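Local coordinates for protein aspartokinase (Arabidopsis thaliana, PDB 2CDQ) that phosphorylates L-aspartate with ATP to give 4-phospho-L-aspartate, the first step in making lysine, threonine, methionine and isoleucine in the chloroplast, at residues T270-E282 with T319-T333. Numbering follows the deposited sequence.
Sequences TPVPYLTFDEAAE and TIITKTRDMTKSILT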
ATOM      1  N   THR A 270      -3.925  18.347  25.069  1.00 55.87           N
ATOM      2  CA  THR A 270      -2.869  18.708  26.028  1.00 56.01           C
ATOM      3  C   THR A 270      -1.543  18.900  25.286  1.00 55.82           C
ATOM      4  O   THR A 270      -1.315  18.245  24.271  1.00 55.84           O
ATOM      5  CB  THR A 270      -2.722  17.608  27.122  1.00 56.10           C
ATOM      6  OG1 THR A 270      -4.001  17.338  27.698  1.00 56.80           O
ATOM      7  CG2 THR A 270      -1.774  18.027  28.243  1.00 56.26           C
ATOM      8  N   PRO A 271      -0.676  19.819  25.767  1.00 55.66           N
ATOM      9  CA  PRO A 271       0.656  19.996  25.175  1.00 55.49           C
ATOM     10  C   PRO A 271       1.493  18.714  25.133  1.00 55.39           C
ATOM     11  O   PRO A 271       1.496  17.939  26.095  1.00 55.15           O
ATOM     12  CB  PRO A 271       1.321  21.017  26.105  1.00 55.38           C
ATOM     13  CG  PRO A 271       0.214  21.760  26.710  1.00 55.21           C
ATOM     14  CD  PRO A 271      -0.910  20.781  26.863  1.00 55.57           C
ATOM     15  N   VAL A 272       2.182  18.505  24.011  1.00 55.51           N
ATOM     16  CA  VAL A 272       3.159  17.422  23.863  1.00 55.64           C
ATOM     17  C   VAL A 272       4.572  18.021  23.952  1.00 55.78           C
ATOM     18  O   VAL A 272       5.111  18.486  22.941  1.00 55.66           O
ATOM     19  CB  VAL A 272       2.958  16.634  22.540  1.00 55.57           C
ATOM     20  CG1 VAL A 272       4.036  15.573  22.367  1.00 55.76           C
ATOM     21  CG2 VAL A 272       1.588  15.979  22.516  1.00 55.44           C
ATOM     22  N   PRO A 273       5.165  18.022  25.170  1.00 55.99           N
ATOM     23  CA  PRO A 273       6.406  18.752  25.485  1.00 56.10           C
ATOM     24  C   PRO A 273       7.596  18.423  24.583  1.00 56.28           C
ATOM     25  O   PRO A 273       8.326  19.331  24.186  1.00 56.12           O
ATOM     26  CB  PRO A 273       6.707  18.347  26.938  1.00 56.04           C
ATOM     27  CG  PRO A 273       5.875  17.136  27.198  1.00 55.91           C
ATOM     28  CD  PRO A 273       4.658  17.296  26.350  1.00 55.99           C
ATOM     29  N   TYR A 274       7.784  17.144  24.263  1.00 56.73           N
ATOM     30  CA  TYR A 274       8.940  16.716  23.477  1.00 57.28           C
ATOM     31  C   TYR A 274       8.538  15.867  22.281  1.00 57.66           C
ATOM     32  O   TYR A 274       7.648  15.015  22.375  1.00 57.70           O
ATOM     33  CB  TYR A 274       9.937  15.943  24.347  1.00 57.29           C
ATOM     34  CG  TYR A 274      10.299  16.646  25.635  1.00 57.63           C
ATOM     35  CD1 TYR A 274       9.727  16.254  26.846  1.00 57.51           C
ATOM     36  CD2 TYR A 274      11.206  17.712  25.641  1.00 57.84           C
ATOM     37  CE1 TYR A 274      10.046  16.900  28.028  1.00 57.74           C
ATOM     38  CE2 TYR A 274      11.535  18.362  26.821  1.00 57.85           C
ATOM     39  CZ  TYR A 274      10.952  17.953  28.009  1.00 57.89           C
ATOM     40  OH  TYR A 274      11.278  18.594  29.181  1.00 58.39           O
ATOM     41  N   LEU A 275       9.216  16.104  21.161  1.00 58.11           N
ATOM     42  CA  LEU A 275       8.933  15.395  19.930  1.00 58.69           C
ATOM     43  C   LEU A 275      10.223  15.049  19.196  1.00 59.48           C
ATOM     44  O   LEU A 275      11.249  15.716  19.353  1.00 59.65           O
ATOM     45  CB  LEU A 275       8.041  16.260  19.046  1.00 58.56           C
ATOM     46  CG  LEU A 275       6.846  15.641  18.317  1.00 57.84           C
ATOM     47  CD1 LEU A 275       5.856  15.013  19.288  1.00 56.77           C
ATOM     48  CD2 LEU A 275       6.162  16.718  17.498  1.00 56.93           C
ATOM     49  N   THR A 276      10.159  13.995  18.395  1.00 60.35           N
ATOM     50  CA  THR A 276      11.282  13.560  17.579  1.00 61.31           C
ATOM     51  C   THR A 276      11.066  14.060  16.153  1.00 61.77           C
ATOM     52  O   THR A 276       9.924  14.145  15.696  1.00 62.15           O
ATOM     53  CB  THR A 276      11.387  12.016  17.621  1.00 61.33           C
ATOM     54  OG1 THR A 276      11.792  11.610  18.934  1.00 62.08           O
ATOM     55  CG2 THR A 276      12.377  11.480  16.614  1.00 61.46           C
ATOM     56  N   PHE A 277      12.145  14.403  15.453  1.00 62.28           N
ATOM     57  CA  PHE A 277      12.042  14.795  14.041  1.00 62.92           C
ATOM     58  C   PHE A 277      11.262  13.785  13.193  1.00 63.22           C
ATOM     59  O   PHE A 277      10.584  14.170  12.234  1.00 63.23           O
ATOM     60  CB  PHE A 277      13.423  15.027  13.429  1.00 63.05           C
ATOM     61  CG  PHE A 277      13.976  16.398  13.674  1.00 63.86           C
ATOM     62  CD1 PHE A 277      15.049  16.581  14.536  1.00 64.60           C
ATOM     63  CD2 PHE A 277      13.430  17.508  13.035  1.00 64.97           C
ATOM     64  CE1 PHE A 277      15.572  17.852  14.767  1.00 65.31           C
ATOM     65  CE2 PHE A 277      13.941  18.785  13.257  1.00 65.43           C
ATOM     66  CZ  PHE A 277      15.016  18.957  14.125  1.00 65.58           C
ATOM     67  N   ASP A 278      11.375  12.501  13.546  1.00 63.58           N
ATOM     68  CA  ASP A 278      10.613  11.429  12.899  1.00 63.98           C
ATOM     69  C   ASP A 278       9.150  11.476  13.297  1.00 63.60           C
ATOM     70  O   ASP A 278       8.267  11.290  12.464  1.00 63.74           O
ATOM     71  CB  ASP A 278      11.190  10.049  13.240  1.00 64.36           C
ATOM     72  CG  ASP A 278      12.434   9.714  12.425  1.00 66.19           C
ATOM     73  OD1 ASP A 278      13.323   9.012  12.960  1.00 67.46           O
ATOM     74  OD2 ASP A 278      12.528  10.154  11.253  1.00 68.05           O
ATOM     75  N   GLU A 279       8.898  11.717  14.578  1.00 63.11           N
ATOM     76  CA  GLU A 279       7.540  11.831  15.067  1.00 62.62           C
ATOM     77  C   GLU A 279       6.888  13.033  14.406  1.00 62.43           C
ATOM     78  O   GLU A 279       5.777  12.928  13.880  1.00 62.61           O
ATOM     79  CB  GLU A 279       7.519  11.964  16.588  1.00 62.60           C
ATOM     80  CG  GLU A 279       7.968  10.712  17.320  1.00 62.68           C
ATOM     81  CD  GLU A 279       7.796  10.823  18.820  1.00 63.27           C
ATOM     82  OE1 GLU A 279       8.564  11.590  19.455  1.00 62.40           O
ATOM     83  OE2 GLU A 279       6.892  10.135  19.359  1.00 63.71           O
ATOM     84  N   ALA A 280       7.601  14.158  14.400  1.00 61.96           N
ATOM     85  CA  ALA A 280       7.103  15.393  13.797  1.00 61.73           C
ATOM     86  C   ALA A 280       6.731  15.208  12.327  1.00 61.68           C
ATOM     87  O   ALA A 280       5.716  15.735  11.871  1.00 61.80           O
ATOM     88  CB  ALA A 280       8.116  16.516  13.959  1.00 61.54           C
ATOM     89  N   ALA A 281       7.542  14.442  11.599  1.00 61.66           N
ATOM     90  CA  ALA A 281       7.326  14.196  10.173  1.00 61.66           C
ATOM     91  C   ALA A 281       6.017  13.448   9.898  1.00 61.82           C
ATOM     92  O   ALA A 281       5.481  13.501   8.783  1.00 61.67           O
ATOM     93  CB  ALA A 281       8.508  13.436   9.588  1.00 61.55           C
ATOM     94  N   GLU A 282       5.512  12.763  10.923  1.00 62.00           N
ATOM     95  CA  GLU A 282       4.281  11.978  10.817  1.00 62.32           C
ATOM     96  C   GLU A 282       3.101  12.691  11.475  1.00 62.77           C
ATOM     97  O   GLU A 282       1.963  12.212  11.414  1.00 62.70           O
ATOM     98  CB  GLU A 282       4.466  10.598  11.465  1.00 62.11           C
ATOM     99  CG  GLU A 282       5.606   9.756  10.890  1.00 61.39           C
ATOM    100  CD  GLU A 282       5.267   9.089   9.569  1.00 61.06           C
ATOM    101  OE1 GLU A 282       4.074   9.043   9.202  1.00 61.57           O
ATOM    102  OE2 GLU A 282       6.199   8.596   8.898  1.00 61.25           O
ATOM    103  N   THR A 319       6.880  22.980  22.569  1.00 63.05           N
ATOM    104  CA  THR A 319       7.283  21.673  22.060  1.00 62.36           C
ATOM    105  C   THR A 319       8.643  21.790  21.382  1.00 62.19           C
ATOM    106  O   THR A 319       8.781  22.515  20.392  1.00 62.15           O
ATOM    107  CB  THR A 319       6.233  21.115  21.066  1.00 62.21           C
ATOM    108  OG1 THR A 319       5.024  20.817  21.768  1.00 61.82           O
ATOM    109  CG2 THR A 319       6.723  19.846  20.400  1.00 62.05           C
ATOM    110  N   ILE A 320       9.645  21.095  21.924  1.00 61.96           N
ATOM    111  CA  ILE A 320      10.971  21.048  21.301  1.00 62.06           C
ATOM    112  C   ILE A 320      11.073  19.791  20.456  1.00 62.14           C
ATOM    113  O   ILE A 320      10.889  18.678  20.958  1.00 62.40           O
ATOM    114  CB  ILE A 320      12.165  21.074  22.317  1.00 62.04           C
ATOM    115  CG1 ILE A 320      11.906  22.030  23.478  1.00 63.02           C
ATOM    116  CG2 ILE A 320      13.455  21.507  21.636  1.00 61.40           C
ATOM    117  CD1 ILE A 320      11.623  21.348  24.803  1.00 64.02           C
ATOM    118  N   ILE A 321      11.354  19.973  19.169  1.00 62.17           N
ATOM    119  CA  ILE A 321      11.595  18.849  18.276  1.00 62.10           C
ATOM    120  C   ILE A 321      13.102  18.615  18.145  1.00 62.39           C
ATOM    121  O   ILE A 321      13.845  19.495  17.697  1.00 62.29           O
ATOM    122  CB  ILE A 321      10.956  19.058  16.895  1.00 61.89           C
ATOM    123  CG1 ILE A 321       9.494  19.494  17.042  1.00 61.26           C
ATOM    124  CG2 ILE A 321      11.069  17.777  16.070  1.00 61.83           C
ATOM    125  CD1 ILE A 321       8.918  20.183  15.807  1.00 60.54           C
ATOM    126  N   THR A 322      13.538  17.425  18.561  1.00 62.69           N
ATOM    127  CA  THR A 322      14.955  17.047  18.551  1.00 62.81           C
ATOM    128  C   THR A 322      15.160  15.705  17.846  1.00 62.90           C
ATOM    129  O   THR A 322      14.188  15.002  17.542  1.00 62.95           O
ATOM    130  CB  THR A 322      15.551  16.983  19.988  1.00 62.87           C
ATOM    131  OG1 THR A 322      14.707  16.190  20.831  1.00 62.71           O
ATOM    132  CG2 THR A 322      15.695  18.383  20.597  1.00 62.86           C
ATOM    133  N   LYS A 323      16.426  15.374  17.580  1.00 63.00           N
ATOM    134  CA  LYS A 323      16.816  14.099  16.962  1.00 63.01           C
ATOM    135  C   LYS A 323      16.257  12.910  17.753  1.00 62.62           C
ATOM    136  O   LYS A 323      15.607  12.025  17.187  1.00 62.48           O
ATOM    137  CB  LYS A 323      18.347  14.008  16.880  1.00 63.21           C
ATOM    138  CG  LYS A 323      18.909  12.835  16.070  1.00 64.18           C
ATOM    139  CD  LYS A 323      19.166  13.226  14.608  1.00 66.17           C
ATOM    140  CE  LYS A 323      20.515  12.687  14.092  1.00 66.71           C
ATOM    141  NZ  LYS A 323      20.580  11.195  14.000  1.00 66.95           N
ATOM    142  N   THR A 324      16.508  12.916  19.062  1.00 62.10           N
ATOM    143  CA  THR A 324      16.069  11.853  19.964  1.00 61.54           C
ATOM    144  C   THR A 324      15.496  12.440  21.258  1.00 61.18           C
ATOM    145  O   THR A 324      15.717  13.617  21.568  1.00 61.12           O
ATOM    146  CB  THR A 324      17.232  10.885  20.306  1.00 61.58           C
ATOM    147  OG1 THR A 324      18.409  11.638  20.627  1.00 60.99           O
ATOM    148  CG2 THR A 324      17.535   9.959  19.133  1.00 61.60           C
ATOM    149  N   ARG A 325      14.761  11.617  22.006  1.00 60.52           N
ATOM    150  CA  ARG A 325      14.162  12.040  23.273  1.00 59.83           C
ATOM    151  C   ARG A 325      13.981  10.858  24.229  1.00 59.50           C
ATOM    152  O   ARG A 325      13.984   9.701  23.805  1.00 59.22           O
ATOM    153  CB  ARG A 325      12.825  12.771  23.038  1.00 59.82           C
ATOM    154  CG  ARG A 325      11.649  11.893  22.557  1.00 59.30           C
ATOM    155  CD  ARG A 325      10.364  12.702  22.456  1.00 58.14           C
ATOM    156  NE  ARG A 325       9.190  11.902  22.092  1.00 57.80           N
ATOM    157  CZ  ARG A 325       8.323  11.374  22.961  1.00 57.48           C
ATOM    158  NH1 ARG A 325       8.489  11.537  24.272  1.00 57.15           N
ATOM    159  NH2 ARG A 325       7.280  10.675  22.520  1.00 56.35           N
ATOM    160  N   ASP A 326      13.829  11.165  25.515  1.00 59.30           N
ATOM    161  CA  ASP A 326      13.624  10.160  26.554  1.00 59.31           C
ATOM    162  C   ASP A 326      12.264   9.479  26.375  1.00 59.44           C
ATOM    163  O   ASP A 326      11.213  10.082  26.620  1.00 59.58           O
ATOM    164  CB  ASP A 326      13.745  10.807  27.942  1.00 59.26           C
ATOM    165  CG  ASP A 326      13.508   9.823  29.087  1.00 59.41           C
ATOM    166  OD1 ASP A 326      13.595   8.588  28.879  1.00 59.20           O
ATOM    167  OD2 ASP A 326      13.236  10.296  30.211  1.00 59.84           O
ATOM    168  N   MET A 327      12.295   8.218  25.951  1.00 59.42           N
ATOM    169  CA  MET A 327      11.074   7.502  25.593  1.00 59.36           C
ATOM    170  C   MET A 327      10.448   6.748  26.765  1.00 59.10           C
ATOM    171  O   MET A 327       9.351   6.216  26.640  1.00 59.17           O
ATOM    172  CB  MET A 327      11.336   6.558  24.422  1.00 59.41           C
ATOM    173  CG  MET A 327      10.217   6.531  23.393  1.00 61.15           C
ATOM    174  SD  MET A 327      10.054   8.065  22.438  1.00 64.14           S
ATOM    175  CE  MET A 327      11.684   8.155  21.685  1.00 63.34           C
ATOM    176  N   THR A 328      11.144   6.701  27.897  1.00 59.12           N
ATOM    177  CA  THR A 328      10.570   6.201  29.153  1.00 59.06           C
ATOM    178  C   THR A 328       9.262   6.938  29.409  1.00 59.05           C
ATOM    179  O   THR A 328       9.154   8.146  29.141  1.00 59.25           O
ATOM    180  CB  THR A 328      11.516   6.472  30.350  1.00 59.04           C
ATOM    181  OG1 THR A 328      12.864   6.161  29.983  1.00 58.91           O
ATOM    182  CG2 THR A 328      11.125   5.641  31.566  1.00 59.27           C
ATOM    183  N   LYS A 329       8.263   6.221  29.910  1.00 58.75           N
ATOM    184  CA  LYS A 329       6.946   6.824  30.175  1.00 58.59           C
ATOM    185  C   LYS A 329       6.201   7.320  28.916  1.00 57.74           C
ATOM    186  O   LYS A 329       5.122   7.899  29.036  1.00 57.83           O
ATOM    187  CB  LYS A 329       7.057   7.967  31.207  1.00 58.99           C
ATOM    188  CG  LYS A 329       7.573   7.555  32.583  1.00 60.51           C
ATOM    189  CD  LYS A 329       6.443   7.089  33.506  1.00 63.07           C
ATOM    190  CE  LYS A 329       6.990   6.330  34.715  1.00 64.33           C
ATOM    191  NZ  LYS A 329       7.899   7.171  35.556  1.00 65.64           N
ATOM    192  N   SER A 330       6.767   7.104  27.727  1.00 56.75           N
ATOM    193  CA  SER A 330       6.086   7.462  26.476  1.00 55.86           C
ATOM    194  C   SER A 330       5.305   6.287  25.891  1.00 55.11           C
ATOM    195  O   SER A 330       5.884   5.244  25.577  1.00 55.25           O
ATOM    196  CB  SER A 330       7.072   8.002  25.438  1.00 56.00           C
ATOM    197  OG  SER A 330       6.584   7.792  24.119  1.00 56.21           O
ATOM    198  N   ILE A 331       3.994   6.468  25.746  1.00 53.87           N
ATOM    199  CA  ILE A 331       3.125   5.439  25.182  1.00 52.67           C
ATOM    200  C   ILE A 331       2.459   5.940  23.901  1.00 51.91           C
ATOM    201  O   ILE A 331       2.869   5.543  22.813  1.00 52.05           O
ATOM    202  CB  ILE A 331       2.111   4.912  26.221  1.00 52.68           C
ATOM    203  CG1 ILE A 331       2.873   4.295  27.396  1.00 52.91           C
ATOM    204  CG2 ILE A 331       1.144   3.906  25.590  1.00 52.37           C
ATOM    205  CD1 ILE A 331       2.056   3.401  28.288  1.00 54.09           C
ATOM    206  N   LEU A 332       1.448   6.799  24.015  1.00 50.69           N
ATOM    207  CA  LEU A 332       0.873   7.438  22.829  1.00 49.63           C
ATOM    208  C   LEU A 332       1.295   8.893  22.816  1.00 49.21           C
ATOM    209  O   LEU A 332       1.405   9.511  23.869  1.00 49.02           O
ATOM    210  CB  LEU A 332      -0.650   7.321  22.804  1.00 49.31           C
ATOM    211  CG  LEU A 332      -1.369   7.591  21.476  1.00 48.41           C
ATOM    212  CD1 LEU A 332      -0.948   6.616  20.364  1.00 47.94           C
ATOM    213  CD2 LEU A 332      -2.867   7.529  21.676  1.00 47.16           C
ATOM    214  N   THR A 333       1.551   9.432  21.629  1.00 48.78           N
ATOM    215  CA  THR A 333       2.023  10.810  21.516  1.00 48.55           C
ATOM    216  C   THR A 333       0.890  11.783  21.176  1.00 48.54           C
ATOM    217  O   THR A 333       0.700  12.793  21.861  1.00 48.57           O
ATOM    218  CB  THR A 333       3.147  10.942  20.482  1.00 48.33           C
ATOM    219  OG1 THR A 333       4.080   9.866  20.643  1.00 48.96           O
ATOM    220  CG2 THR A 333       3.868  12.259  20.656  1.00 48.02           C
TER
HETATM  221  O   HOH W   1      14.211  11.727  14.171  1.00 60.43           O
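Strand 274-276, at the edge of the mixed sheet of the kinase domain, pairs in parallel with 319-322, which on its other side runs antiparallel to 306-310. Y274, L275 and T276 are paired with I320, I321 and T322, and four backbone hydrogen bonds alternate along them, from I320 N to P273 O (3.2 Å) as far as F277 N to T322 O (3.0 Å). Just before the pairing starts, T319 OG1 donates to V272 O from above the carbonyl plane, at 2.6 Å.

Where strand 274-276 turns into its helix, I321 CG2 sits over one face of the F277 ring, 4.1 Å from the centroid, and also touches A280 CB. M296 of helix 293-302 packs against both F277 and A280.

After 319-322 the chain loops round the other edge of strand 274-276 to strand 332-339 of a second sheet. On the way, the extended R325 chain brings its guanidinium side-on to E279. NE reaches OE1 at 2.7 Å and NH2 reaches OE2 at 3.2 Å, both nearly straight and each on a syn lone pair, with the two planes 9° apart. M327 SD over one guanidinium face and Y274 O over the other flank the group. T333 CG2 meets V272 CG1 and L275 CD1, each at 3.7 Å. The whole is a parallel edge pair of the amino acid kinase fold, with a two-nitrogen arginine-glutamate salt bridge linking the following loop to helix 277-287.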